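Local atomic coordinates of 4-carboxymuconolactone decarboxylase (Sinorhizobium meliloti, PDB entry 4G9Q), a protein that belongs to the all-helical carboxymuconolactone decarboxylase family, forms a trimer, and may have the peroxiredoxin-type activity generally assigned to that family. Residues Gly63-Arg68 with Leu244-Gly249; Arg73-Leu78 with Arg203-Ile208; Leu155-Glu160 with Leu188-Trp193; Leu232-Ala237 with Ala262-Arg267. All blocks are in the same frame, centred on the assembly; numbering follows the deposited sequence.

Interaction 1. Residues Gly63-Arg68 with Leu244-Gly249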
loop_
_atom_site.group_PDB
_atom_site.type_symbol
_atom_site.label_atom_id
_atom_site.label_comp_id
_atom_site.label_asym_id
_atom_site.label_seq_id
_atom_site.Cartn_x
_atom_site.Cartn_y
_atom_site.Cartn_z
ATOM N N GLY A 63 1.850 9.383 -25.219
ATOM C CA GLY A 63 2.496 10.096 -26.319
ATOM C C GLY A 63 3.995 10.267 -26.167
ATOM O O GLY A 63 4.705 10.509 -27.153
ATOM N N ASP A 64 4.485 10.151 -24.934
ATOM C CA ASP A 64 5.904 10.354 -24.658
ATOM C C ASP A 64 6.538 9.169 -23.931
ATOM O O ASP A 64 7.404 8.495 -24.491
ATOM C CB ASP A 64 6.129 11.672 -23.905
ATOM C CG ASP A 64 7.548 12.196 -24.047
ATOM O OD1 ASP A 64 8.460 11.645 -23.399
ATOM O OD2 ASP A 64 7.752 13.170 -24.806
ATOM N N VAL A 65 6.109 8.903 -22.697
ATOM C CA VAL A 65 6.733 7.842 -21.888
ATOM C C VAL A 65 6.736 6.495 -22.617
ATOM O O VAL A 65 7.793 5.866 -22.767
ATOM C CB VAL A 65 6.047 7.688 -20.511
ATOM C CG1 VAL A 65 6.742 6.598 -19.673
ATOM C CG2 VAL A 65 6.066 9.011 -19.781
ATOM N N TRP A 66 5.560 6.071 -23.074
ATOM C CA TRP A 66 5.408 4.784 -23.753
ATOM C C TRP A 66 6.161 4.730 -25.079
ATOM O O TRP A 66 6.425 3.645 -25.596
ATOM C CB TRP A 66 3.929 4.445 -23.969
ATOM C CG TRP A 66 3.312 3.713 -22.811
ATOM C CD1 TRP A 66 2.710 4.268 -21.715
ATOM C CD2 TRP A 66 3.230 2.291 -22.638
ATOM N NE1 TRP A 66 2.265 3.278 -20.871
ATOM C CE2 TRP A 66 2.569 2.057 -21.412
ATOM C CE3 TRP A 66 3.655 1.192 -23.401
ATOM C CZ2 TRP A 66 2.322 0.766 -20.925
ATOM C CZ3 TRP A 66 3.405 -0.090 -22.921
ATOM C CH2 TRP A 66 2.745 -0.290 -21.689
ATOM N N GLN A 67 6.518 5.902 -25.604
ATOM C CA GLN A 67 7.216 6.015 -26.887
ATOM C C GLN A 67 8.737 6.098 -26.763
ATOM O O GLN A 67 9.440 6.122 -27.783
ATOM C CB GLN A 67 6.690 7.214 -27.687
ATOM C CG GLN A 67 5.196 7.160 -28.003
ATOM C CD GLN A 67 4.746 5.816 -28.551
ATOM O OE1 GLN A 67 3.949 5.115 -27.923
ATOM N NE2 GLN A 67 5.256 5.447 -29.723
ATOM N N ARG A 68 9.246 6.131 -25.528
ATOM C CA ARG A 68 10.690 6.199 -25.293
ATOM C C ARG A 68 11.340 4.891 -25.740
ATOM O O ARG A 68 11.018 3.827 -25.213
ATOM C CB ARG A 68 11.010 6.478 -23.825
ATOM C CG ARG A 68 10.558 7.837 -23.321
ATOM C CD ARG A 68 10.930 8.028 -21.846
ATOM N NE ARG A 68 12.369 7.910 -21.617
ATOM C CZ ARG A 68 13.245 8.902 -21.742
ATOM N NH1 ARG A 68 12.845 10.119 -22.096
ATOM N NH2 ARG A 68 14.532 8.675 -21.513
ATOM N N LEU A 244 7.908 3.709 -14.093
ATOM C CA LEU A 244 7.233 3.510 -12.816
ATOM C C LEU A 244 6.970 4.797 -12.036
ATOM O O LEU A 244 6.129 4.803 -11.138
ATOM C CB LEU A 244 8.007 2.509 -11.957
ATOM C CG LEU A 244 7.959 1.070 -12.477
ATOM C CD1 LEU A 244 8.878 0.183 -11.645
ATOM C CD2 LEU A 244 6.529 0.537 -12.472
ATOM N N ALA A 245 7.672 5.879 -12.364
ATOM C CA ALA A 245 7.341 7.185 -11.774
ATOM C C ALA A 245 5.882 7.535 -12.057
ATOM O O ALA A 245 5.183 8.099 -11.209
ATOM C CB ALA A 245 8.256 8.271 -12.310
ATOM N N PHE A 246 5.421 7.175 -13.250
ATOM C CA PHE A 246 4.054 7.470 -13.664
ATOM C C PHE A 246 3.048 6.496 -13.078
ATOM O O PHE A 246 2.002 6.910 -12.578
ATOM C CB PHE A 246 3.959 7.536 -15.193
ATOM C CG PHE A 246 4.807 8.622 -15.787
ATOM C CD1 PHE A 246 4.249 9.864 -16.099
ATOM C CD2 PHE A 246 6.169 8.428 -15.988
ATOM C CE1 PHE A 246 5.033 10.880 -16.624
ATOM C CE2 PHE A 246 6.963 9.443 -16.507
ATOM C CZ PHE A 246 6.392 10.675 -16.824
ATOM N N TYR A 247 3.379 5.206 -13.107
ATOM C CA TYR A 247 2.453 4.173 -12.633
ATOM C C TYR A 247 2.452 3.955 -11.128
ATOM O O TYR A 247 1.443 3.527 -10.571
ATOM C CB TYR A 247 2.674 2.857 -13.384
ATOM C CG TYR A 247 2.102 2.927 -14.777
ATOM C CD1 TYR A 247 0.743 2.704 -14.999
ATOM C CD2 TYR A 247 2.908 3.266 -15.868
ATOM C CE1 TYR A 247 0.200 2.792 -16.276
ATOM C CE2 TYR A 247 2.374 3.361 -17.153
ATOM C CZ TYR A 247 1.027 3.121 -17.352
ATOM O OH TYR A 247 0.499 3.210 -18.623
ATOM N N ALA A 248 3.571 4.255 -10.474
ATOM C CA ALA A 248 3.694 4.013 -9.041
ATOM C C ALA A 248 3.978 5.287 -8.247
ATOM O O ALA A 248 4.142 5.234 -7.029
ATOM C CB ALA A 248 4.756 2.954 -8.775
ATOM N N GLY A 249 4.013 6.427 -8.936
ATOM C CA GLY A 249 4.210 7.717 -8.279
ATOM C C GLY A 249 5.669 8.132 -8.242
ATOM O O GLY A 249 6.563 7.289 -8.134
#
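The ring of F246 takes the CG2 methyl of V65 on one face: CG2 stands 3.6 Å from the ring centroid and 20° off the normal, a CH-pi contact shifted toward CE2 and CZ. V65 reaches it because CG2 is anti to its carbonyl carbon, the branch CG1 lying anti to the backbone N. The one aromatic pair, W66 and Y247, meets rim to rim, the five-membered ring of W66 and the ring of Y247 standing almost perpendicular at 85°. Here W66 NE1 donates to Y247 OH at 2.9 Å, with the hydroxyl close to the indole plane and an N-H...O angle of 159°. The same hydroxyl is hydrogen-bonded to Y96 OH, so it is gripped twice in a buried setting. A phenylalanine in place of W66 would probably leave Y247 OH without its indole donor and dependent on Y96. The contact joins the C-terminal part of helix 51-65 and the turn after it to the C-terminal part of helix 234-248; R76 and T80 of helix 73-86 touch W66, while Y183 and Y187 of the second subunit pack against F246.

Interaction 2. Residues Arg73-Leu78 with Arg203-Ile208; sequences RRDRSL and RSLVTI
L205 and V206 meet D75 and L78 by van der Waals contact alone, with no hydrogen bond between the segments. L205 sends CD2 to the flank of D75, 3.9 Å from D75 OD1, and the same methyl lies 4.4 Å from L78 CB. Its CG is anti to the backbone N (chi1 178°), which aims the branch at helix 73-78. Beside it, V206 CG1 meets L78 CD2 at 4.2 Å. The axes of the two short segments approach to 10.3 Å and cross at -50°.

The polar groups bond along or beyond their own helix. R74 NH1 reaches D75 OD1 at 2.8 Å, an in-plane salt bridge, while L78 CD1 lies over one face of that guanidinium. NH1 also pairs with D202, NH2 with E109, and D75 OD2 with R201. An asparagine instead of D75 would probably cost R201 its salt bridge from helix 73-86 and leave R74 to D202 and E109.

The chemistry therefore implies a buried seam in which methyls fill the interface and a charge network, continued by R201 and D202, runs beside them; the acidic partners probably offset the arginines' charge.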
loop_
_atom_site.group_PDB
_atom_site.type_symbol
_atom_site.label_atom_id
_atom_site.label_comp_id
_atom_site.label_asym_id
_atom_site.label_seq_id
_atom_site.Cartn_x
_atom_site.Cartn_y
_atom_site.Cartn_z
ATOM N N ARG A 73 7.863 -1.768 -26.117
ATOM C CA ARG A 73 6.483 -1.831 -25.622
ATOM C C ARG A 73 6.186 -3.137 -24.887
ATOM O O ARG A 73 5.425 -3.146 -23.923
ATOM C CB ARG A 73 5.480 -1.639 -26.757
ATOM C CG ARG A 73 5.315 -0.204 -27.228
ATOM C CD ARG A 73 4.275 -0.109 -28.352
ATOM N NE ARG A 73 4.697 -0.829 -29.558
ATOM C CZ ARG A 73 4.072 -1.885 -30.082
ATOM N NH1 ARG A 73 2.967 -2.366 -29.529
ATOM N NH2 ARG A 73 4.551 -2.458 -31.178
ATOM N N ARG A 74 6.781 -4.230 -25.361
ATOM C CA ARG A 74 6.637 -5.536 -24.721
ATOM C C ARG A 74 7.131 -5.485 -23.273
ATOM O O ARG A 74 6.422 -5.909 -22.352
ATOM C CB ARG A 74 7.376 -6.610 -25.530
ATOM C CG ARG A 74 7.261 -8.045 -24.990
ATOM C CD ARG A 74 8.345 -8.340 -23.970
ATOM N NE ARG A 74 8.485 -9.770 -23.681
ATOM C CZ ARG A 74 9.454 -10.282 -22.931
ATOM N NH1 ARG A 74 10.370 -9.489 -22.387
ATOM N NH2 ARG A 74 9.512 -11.591 -22.726
ATOM N N ASP A 75 8.340 -4.958 -23.076
ATOM C CA ASP A 75 8.918 -4.866 -21.736
ATOM C C ASP A 75 8.141 -3.886 -20.869
ATOM O O ASP A 75 7.937 -4.140 -19.686
ATOM C CB ASP A 75 10.390 -4.454 -21.787
ATOM C CG ASP A 75 11.300 -5.566 -22.278
ATOM O OD1 ASP A 75 10.951 -6.754 -22.127
ATOM O OD2 ASP A 75 12.380 -5.247 -22.817
ATOM N N ARG A 76 7.710 -2.771 -21.458
ATOM C CA ARG A 76 6.879 -1.806 -20.725
ATOM C C ARG A 76 5.566 -2.433 -20.253
ATOM O O ARG A 76 5.091 -2.142 -19.153
ATOM C CB ARG A 76 6.615 -0.546 -21.556
ATOM C CG ARG A 76 7.812 0.374 -21.621
ATOM C CD ARG A 76 7.546 1.629 -22.449
ATOM N NE ARG A 76 8.828 2.259 -22.752
ATOM C CZ ARG A 76 9.448 3.127 -21.957
ATOM N NH1 ARG A 76 8.892 3.512 -20.809
ATOM N NH2 ARG A 76 10.624 3.619 -22.318
ATOM N N SER A 77 4.988 -3.301 -21.080
ATOM C CA SER A 77 3.776 -4.018 -20.686
ATOM C C SER A 77 4.014 -4.928 -19.474
ATOM O O SER A 77 3.198 -4.951 -18.553
ATOM C CB SER A 77 3.198 -4.809 -21.862
ATOM O OG SER A 77 2.543 -3.951 -22.784
ATOM N N LEU A 78 5.131 -5.657 -19.467
ATOM C CA LEU A 78 5.489 -6.491 -18.316
ATOM C C LEU A 78 5.680 -5.663 -17.048
ATOM O O LEU A 78 5.199 -6.037 -15.977
ATOM C CB LEU A 78 6.748 -7.315 -18.599
ATOM C CG LEU A 78 6.559 -8.588 -19.429
ATOM C CD1 LEU A 78 7.923 -9.129 -19.828
ATOM C CD2 LEU A 78 5.751 -9.639 -18.667
ATOM N N ARG A 203 11.852 -12.485 -15.454
ATOM C CA ARG A 203 11.448 -12.723 -14.065
ATOM C C ARG A 203 12.064 -11.668 -13.144
ATOM O O ARG A 203 11.404 -11.163 -12.238
ATOM C CB ARG A 203 11.818 -14.137 -13.611
ATOM C CG ARG A 203 11.113 -14.570 -12.329
ATOM C CD ARG A 203 11.456 -16.010 -11.943
ATOM N NE ARG A 203 10.974 -16.984 -12.927
ATOM C CZ ARG A 203 9.738 -17.484 -12.958
ATOM N NH1 ARG A 203 8.824 -17.104 -12.068
ATOM N NH2 ARG A 203 9.413 -18.361 -13.897
ATOM N N SER A 204 13.323 -11.324 -13.398
ATOM C CA SER A 204 13.986 -10.256 -12.656
ATOM C C SER A 204 13.337 -8.904 -12.949
ATOM O O SER A 204 13.167 -8.088 -12.040
ATOM C CB SER A 204 15.478 -10.223 -12.984
ATOM O OG SER A 204 16.145 -11.324 -12.378
ATOM N N LEU A 205 12.978 -8.679 -14.214
ATOM C CA LEU A 205 12.285 -7.453 -14.621
ATOM C C LEU A 205 10.981 -7.256 -13.838
ATOM O O LEU A 205 10.746 -6.186 -13.277
ATOM C CB LEU A 205 12.016 -7.453 -16.133
ATOM C CG LEU A 205 11.261 -6.250 -16.712
ATOM C CD1 LEU A 205 12.036 -4.958 -16.463
ATOM C CD2 LEU A 205 10.995 -6.439 -18.197
ATOM N N VAL A 206 10.139 -8.285 -13.798
ATOM C CA VAL A 206 8.873 -8.177 -13.065
ATOM C C VAL A 206 9.102 -8.001 -11.558
ATOM O O VAL A 206 8.358 -7.273 -10.900
ATOM C CB VAL A 206 7.872 -9.337 -13.371
ATOM C CG1 VAL A 206 7.393 -9.275 -14.827
ATOM C CG2 VAL A 206 8.458 -10.694 -13.065
ATOM N N THR A 207 10.138 -8.653 -11.027
ATOM C CA THR A 207 10.483 -8.525 -9.611
ATOM C C THR A 207 10.907 -7.093 -9.272
ATOM O O THR A 207 10.371 -6.504 -8.331
ATOM C CB THR A 207 11.574 -9.529 -9.175
ATOM O OG1 THR A 207 11.170 -10.851 -9.548
ATOM C CG2 THR A 207 11.794 -9.475 -7.661
ATOM N N ILE A 208 11.840 -6.524 -10.034
ATOM C CA ILE A 208 12.267 -5.149 -9.728
ATOM C C ILE A 208 11.101 -4.167 -9.874
ATOM O O ILE A 208 10.964 -3.244 -9.068
ATOM C CB ILE A 208 13.563 -4.686 -10.486
ATOM C CG1 ILE A 208 13.363 -4.637 -12.007
ATOM C CG2 ILE A 208 14.769 -5.569 -10.080
ATOM C CD1 ILE A 208 14.494 -3.907 -12.751
#

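Interaction 3. Residues Leu155-Glu160 with Leu188-Trp193; sequences LPLDEE and LFRDLW
E159 and R190 meet through a loose salt bridge at the surface: R190 NH2 lies 3.3 Å from E159 OE2, and its hydrogen bond to E159 OE1, at 3.4 Å and 127°, is weak. The planes of carboxylate and guanidinium are 45° apart, so one nitrogen faces both oxygens without the flat, two-pronged pairing an arginine can make. The bend of the E159 chain at chi2 (-80°) brings the carboxylate back to that nitrogen.

L157 packs against the same guanidinium. Its CD2 sits over one face of the group, 3.8 Å from R190 NH2, and its CD1 touches F189 O at the same distance, a van der Waals contact. In the backbone, W193 N donates to L188 O at 2.9 Å across the wider pi-type turn. D158 is the N-cap of helix 159-173, and D158 OD1 accepts a weak hydrogen bond from A161 N. D191 OD2 looks to the third subunit, where R60 forms a salt bridge with it, and W193 NE1 is bonded to Y120 OH.

The contact thus lays the loop leading into helix 159-173 and that helix's first turn against the C-terminal part of helix 178-192, with W193 turned inward toward helices 107-120 and 200-213.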
loop_
_atom_site.group_PDB
_atom_site.type_symbol
_atom_site.label_atom_id
_atom_site.label_comp_id
_atom_site.label_asym_id
_atom_site.label_seq_id
_atom_site.Cartn_x
_atom_site.Cartn_y
_atom_site.Cartn_z
ATOM N N LEU A 155 14.995 -24.584 -15.332
ATOM C CA LEU A 155 16.201 -23.977 -15.886
ATOM C C LEU A 155 17.420 -24.401 -15.058
ATOM O O LEU A 155 17.269 -24.817 -13.903
ATOM C CB LEU A 155 16.059 -22.447 -15.922
ATOM C CG LEU A 155 14.889 -21.895 -16.749
ATOM C CD1 LEU A 155 14.717 -20.397 -16.485
ATOM C CD2 LEU A 155 15.063 -22.169 -18.242
ATOM N N PRO A 156 18.631 -24.321 -15.648
ATOM C CA PRO A 156 19.851 -24.690 -14.929
ATOM C C PRO A 156 20.080 -23.818 -13.700
ATOM O O PRO A 156 19.880 -22.602 -13.750
ATOM C CB PRO A 156 20.953 -24.426 -15.962
ATOM C CG PRO A 156 20.280 -24.587 -17.266
ATOM C CD PRO A 156 18.914 -24.003 -17.060
ATOM N N LEU A 157 20.474 -24.453 -12.604
ATOM C CA LEU A 157 20.783 -23.738 -11.372
ATOM C C LEU A 157 22.289 -23.522 -11.253
ATOM O O LEU A 157 23.068 -24.454 -11.448
ATOM C CB LEU A 157 20.260 -24.521 -10.163
ATOM C CG LEU A 157 20.517 -23.965 -8.756
ATOM C CD1 LEU A 157 19.738 -22.675 -8.502
ATOM C CD2 LEU A 157 20.169 -25.014 -7.724
ATOM N N ASP A 158 22.682 -22.287 -10.951
ATOM C CA ASP A 158 24.068 -21.963 -10.624
ATOM C C ASP A 158 24.301 -22.432 -9.192
ATOM O O ASP A 158 24.033 -21.700 -8.235
ATOM C CB ASP A 158 24.306 -20.454 -10.772
ATOM C CG ASP A 158 25.760 -20.044 -10.540
ATOM O OD1 ASP A 158 26.560 -20.835 -9.987
ATOM O OD2 ASP A 158 26.100 -18.899 -10.905
ATOM N N GLU A 159 24.785 -23.667 -9.062
ATOM C CA GLU A 159 24.883 -24.353 -7.771
ATOM C C GLU A 159 25.801 -23.655 -6.771
ATOM O O GLU A 159 25.524 -23.655 -5.568
ATOM C CB GLU A 159 25.324 -25.808 -7.956
ATOM C CG GLU A 159 24.260 -26.730 -8.556
ATOM C CD GLU A 159 23.216 -27.204 -7.547
ATOM O OE1 GLU A 159 23.258 -26.782 -6.368
ATOM O OE2 GLU A 159 22.344 -28.010 -7.936
ATOM N N GLU A 160 26.885 -23.064 -7.271
ATOM C CA GLU A 160 27.847 -22.377 -6.415
ATOM C C GLU A 160 27.271 -21.079 -5.861
ATOM O O GLU A 160 27.416 -20.794 -4.668
ATOM C CB GLU A 160 29.156 -22.109 -7.160
ATOM C CG GLU A 160 30.332 -21.810 -6.232
ATOM C CD GLU A 160 31.627 -21.530 -6.974
ATOM O OE1 GLU A 160 31.810 -22.048 -8.100
ATOM O OE2 GLU A 160 32.471 -20.792 -6.421
ATOM N N LEU A 188 11.437 -20.793 -3.523
ATOM C CA LEU A 188 11.858 -19.706 -4.408
ATOM C C LEU A 188 13.079 -20.046 -5.248
ATOM O O LEU A 188 12.982 -20.177 -6.469
ATOM C CB LEU A 188 12.089 -18.399 -3.641
ATOM C CG LEU A 188 10.955 -17.821 -2.794
ATOM C CD1 LEU A 188 11.329 -16.407 -2.382
ATOM C CD2 LEU A 188 9.630 -17.818 -3.525
ATOM N N PHE A 189 14.231 -20.185 -4.601
ATOM C CA PHE A 189 15.468 -20.290 -5.363
ATOM C C PHE A 189 15.712 -21.646 -6.025
ATOM O O PHE A 189 16.378 -21.707 -7.053
ATOM C CB PHE A 189 16.658 -19.774 -4.549
ATOM C CG PHE A 189 16.609 -18.293 -4.341
ATOM C CD1 PHE A 189 16.993 -17.427 -5.361
ATOM C CD2 PHE A 189 16.111 -17.761 -3.160
ATOM C CE1 PHE A 189 16.914 -16.048 -5.194
ATOM C CE2 PHE A 189 16.037 -16.384 -2.977
ATOM C CZ PHE A 189 16.440 -15.529 -3.994
ATOM N N ARG A 190 15.132 -22.707 -5.472
ATOM C CA ARG A 190 15.241 -24.036 -6.082
ATOM C C ARG A 190 13.982 -24.472 -6.835
ATOM O O ARG A 190 13.875 -25.631 -7.258
ATOM C CB ARG A 190 15.660 -25.083 -5.042
ATOM C CG ARG A 190 17.109 -24.943 -4.611
ATOM C CD ARG A 190 17.571 -26.114 -3.756
ATOM N NE ARG A 190 18.873 -26.602 -4.210
ATOM C CZ ARG A 190 19.045 -27.614 -5.057
ATOM N NH1 ARG A 190 18.000 -28.276 -5.543
ATOM N NH2 ARG A 190 20.268 -27.974 -5.416
ATOM N N ASP A 191 13.039 -23.545 -7.013
ATOM C CA ASP A 191 11.835 -23.816 -7.805
ATOM C C ASP A 191 11.379 -22.606 -8.614
ATOM O O ASP A 191 11.617 -22.552 -9.820
ATOM C CB ASP A 191 10.682 -24.370 -6.946
ATOM C CG ASP A 191 9.412 -24.614 -7.757
ATOM O OD1 ASP A 191 9.513 -24.819 -8.986
ATOM O OD2 ASP A 191 8.303 -24.599 -7.174
ATOM N N LEU A 192 10.734 -21.637 -7.954
ATOM C CA LEU A 192 10.160 -20.477 -8.644
ATOM C C LEU A 192 11.121 -19.831 -9.652
ATOM O O LEU A 192 10.744 -19.598 -10.807
ATOM C CB LEU A 192 9.641 -19.433 -7.631
ATOM C CG LEU A 192 8.895 -18.205 -8.187
ATOM C CD1 LEU A 192 7.582 -18.590 -8.852
ATOM C CD2 LEU A 192 8.658 -17.185 -7.075
ATOM N N TRP A 193 12.355 -19.574 -9.223
ATOM C CA TRP A 193 13.345 -18.875 -10.046
ATOM C C TRP A 193 13.884 -19.721 -11.194
ATOM O O TRP A 193 14.474 -19.190 -12.132
ATOM C CB TRP A 193 14.487 -18.318 -9.182
ATOM C CG TRP A 193 14.081 -17.037 -8.521
ATOM C CD1 TRP A 193 13.630 -16.876 -7.247
ATOM C CD2 TRP A 193 14.054 -15.743 -9.126
ATOM N NE1 TRP A 193 13.332 -15.550 -7.012
ATOM C CE2 TRP A 193 13.582 -14.833 -8.151
ATOM C CE3 TRP A 193 14.400 -15.257 -10.394
ATOM C CZ2 TRP A 193 13.439 -13.462 -8.409
ATOM C CZ3 TRP A 193 14.256 -13.891 -10.650
ATOM C CH2 TRP A 193 13.781 -13.014 -9.656
#

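Interaction 4. Residues Leu232-Ala237 with Ala262-Arg267; sequences LSEEQA and AVFEKR
This contact belongs to the helical hairpin of 234-248 and 250-267, where the start of the first helix comes beside the C-terminal part of the second. The first helix opens with a capping box: S233 OG accepts from Q236 N at 3.1 Å, and S233 N in turn donates to Q236 OE1 at 3.0 Å, the donor standing above the plane of the amide carbonyl.

The next residue, E234, lies along a face of F264. Its chain is extended beyond CG, and the carboxylate stacks on the ring with the planes 22° apart; E234 CD is 3.5 Å from F264 CD1. Nearer the backbone, E234 CB sits over the same ring, 4.3 Å from the F264 centroid, in a CH-pi contact. The two side chains run antiparallel alongside one another. A237 CB completes the fit at the edge of the ring, 4.2 Å from F264 CZ.

The carboxylate has its own polar partners. E234 OE2 forms a salt bridge with R268, and a water donates to it at 2.7 Å while accepting from R267 NE at 3.0 Å. R267 is also paired with D229, so its charge has a direct acidic mate. V176 of the second subunit packs on F264.

The pair closes the open end of an antiparallel helical hairpin, the start of helix 234-248 lying beside the C-terminal part of helix 250-267, in this all-helical fold.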
loop_
_atom_site.group_PDB
_atom_site.type_symbol
_atom_site.label_atom_id
_atom_site.label_comp_id
_atom_site.label_asym_id
_atom_site.label_seq_id
_atom_site.Cartn_x
_atom_site.Cartn_y
_atom_site.Cartn_z
ATOM N N LEU A 232 19.473 -7.608 -18.451
ATOM C CA LEU A 232 18.824 -6.296 -18.535
ATOM C C LEU A 232 19.923 -5.239 -18.591
ATOM O O LEU A 232 20.880 -5.318 -17.828
ATOM C CB LEU A 232 17.919 -6.062 -17.323
ATOM C CG LEU A 232 16.988 -4.843 -17.339
ATOM C CD1 LEU A 232 15.798 -5.070 -18.264
ATOM C CD2 LEU A 232 16.516 -4.522 -15.928
ATOM N N SER A 233 19.812 -4.272 -19.500
ATOM C CA SER A 233 20.843 -3.230 -19.583
ATOM C C SER A 233 20.594 -2.145 -18.549
ATOM O O SER A 233 19.476 -2.000 -18.043
ATOM C CB SER A 233 20.921 -2.626 -20.989
ATOM O OG SER A 233 19.775 -1.847 -21.273
ATOM N N GLU A 234 21.637 -1.383 -18.237
ATOM C CA GLU A 234 21.505 -0.271 -17.300
ATOM C C GLU A 234 20.524 0.793 -17.797
ATOM O O GLU A 234 19.755 1.344 -17.002
ATOM C CB GLU A 234 22.869 0.345 -16.991
ATOM C CG GLU A 234 23.788 -0.597 -16.213
ATOM C CD GLU A 234 25.043 0.078 -15.699
ATOM O OE1 GLU A 234 25.252 1.272 -16.005
ATOM O OE2 GLU A 234 25.828 -0.590 -14.985
ATOM N N GLU A 235 20.531 1.075 -19.101
ATOM C CA GLU A 235 19.578 2.053 -19.643
ATOM C C GLU A 235 18.149 1.526 -19.584
ATOM O O GLU A 235 17.221 2.286 -19.323
ATOM C CB GLU A 235 19.954 2.538 -21.056
ATOM C CG GLU A 235 19.769 1.536 -22.200
ATOM C CD GLU A 235 18.349 1.500 -22.769
ATOM O OE1 GLU A 235 17.540 2.422 -22.494
ATOM O OE2 GLU A 235 18.042 0.535 -23.502
ATOM N N GLN A 236 17.980 0.222 -19.814
ATOM C CA GLN A 236 16.664 -0.406 -19.668
ATOM C C GLN A 236 16.167 -0.261 -18.229
ATOM O O GLN A 236 15.007 0.094 -18.003
ATOM C CB GLN A 236 16.703 -1.876 -20.101
ATOM C CG GLN A 236 16.639 -2.052 -21.626
ATOM C CD GLN A 236 17.031 -3.440 -22.113
ATOM O OE1 GLN A 236 17.476 -4.293 -21.343
ATOM N NE2 GLN A 236 16.876 -3.662 -23.413
ATOM N N ALA A 237 17.054 -0.515 -17.264
ATOM C CA ALA A 237 16.718 -0.375 -15.845
ATOM C C ALA A 237 16.326 1.060 -15.511
ATOM O O ALA A 237 15.392 1.289 -14.747
ATOM C CB ALA A 237 17.877 -0.841 -14.964
ATOM N N ALA A 262 24.026 3.171 -6.702
ATOM C CA ALA A 262 24.996 2.400 -5.936
ATOM C C ALA A 262 25.333 1.086 -6.640
ATOM O O ALA A 262 26.500 0.684 -6.693
ATOM C CB ALA A 262 24.474 2.144 -4.533
ATOM N N VAL A 263 24.313 0.433 -7.192
ATOM C CA VAL A 263 24.499 -0.806 -7.947
ATOM C C VAL A 263 25.366 -0.559 -9.182
ATOM O O VAL A 263 26.338 -1.274 -9.407
ATOM C CB VAL A 263 23.149 -1.455 -8.339
ATOM C CG1 VAL A 263 23.357 -2.582 -9.350
ATOM C CG2 VAL A 263 22.438 -1.994 -7.101
ATOM N N PHE A 264 25.024 0.460 -9.968
ATOM C CA PHE A 264 25.786 0.754 -11.188
ATOM C C PHE A 264 27.254 1.042 -10.866
ATOM O O PHE A 264 28.164 0.573 -11.565
ATOM C CB PHE A 264 25.176 1.934 -11.963
ATOM C CG PHE A 264 23.760 1.710 -12.444
ATOM C CD1 PHE A 264 23.256 0.430 -12.665
ATOM C CD2 PHE A 264 22.937 2.805 -12.713
ATOM C CE1 PHE A 264 21.944 0.245 -13.116
ATOM C CE2 PHE A 264 21.628 2.633 -13.177
ATOM C CZ PHE A 264 21.131 1.352 -13.375
ATOM N N GLU A 265 27.479 1.803 -9.798
ATOM C CA GLU A 265 28.834 2.180 -9.404
ATOM C C GLU A 265 29.625 0.982 -8.891
ATOM O O GLU A 265 30.814 0.845 -9.188
ATOM C CB GLU A 265 28.812 3.304 -8.368
ATOM C CG GLU A 265 28.350 4.635 -8.952
ATOM C CD GLU A 265 28.490 5.800 -7.993
ATOM O OE1 GLU A 265 28.799 5.582 -6.798
ATOM O OE2 GLU A 265 28.285 6.947 -8.442
ATOM N N LYS A 266 28.957 0.114 -8.136
ATOM C CA LYS A 266 29.600 -1.078 -7.584
ATOM C C LYS A 266 30.050 -2.046 -8.682
ATOM O O LYS A 266 31.114 -2.659 -8.555
ATOM C CB LYS A 266 28.684 -1.777 -6.574
ATOM C CG LYS A 266 29.250 -3.056 -5.965
ATOM C CD LYS A 266 29.953 -2.797 -4.648
ATOM C CE LYS A 266 30.328 -4.109 -3.972
ATOM N NZ LYS A 266 31.139 -3.881 -2.749
ATOM N N ARG A 267 29.256 -2.170 -9.752
ATOM C CA ARG A 267 29.607 -3.059 -10.871
ATOM C C ARG A 267 30.828 -2.559 -11.639
ATOM O O ARG A 267 31.455 -3.323 -12.368
ATOM C CB ARG A 267 28.448 -3.296 -11.858
ATOM C CG ARG A 267 27.043 -3.033 -11.346
ATOM C CD ARG A 267 26.092 -4.230 -11.437
ATOM N NE ARG A 267 26.122 -4.998 -12.686
ATOM C CZ ARG A 267 25.830 -6.297 -12.752
ATOM N NH1 ARG A 267 25.494 -6.956 -11.651
ATOM N NH2 ARG A 267 25.878 -6.946 -13.909
HETATM O O HOH W 1 26.066 -3.250 -15.114
#

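Overall arrangement
From the N terminus, the C-terminal part of helix 51-65 and the turn after it enter interaction 1, whose loop closes only at 244-249, in the C-terminal part of helix 234-248. Nested within it, interaction 2 runs from helix 73-86 to helix 200-213, joining the earlier and later halves of the chain close to its centre. Interaction 3 is nested deeper, closing the short loop made by helix 159-173 and the start of helix 178-192; it meets interaction 2 where W193 packs on R203, S204 and T207. Interaction 4 opens after interactions 2 and 3 have closed and crosses interaction 1, sharing helix 234-248. R76 touches interaction 1 from interaction 2, and L232 meets L205 and I208. Interactions 1 and 3, with centres about 33 Å apart, lie on opposite sides of the chain's centre.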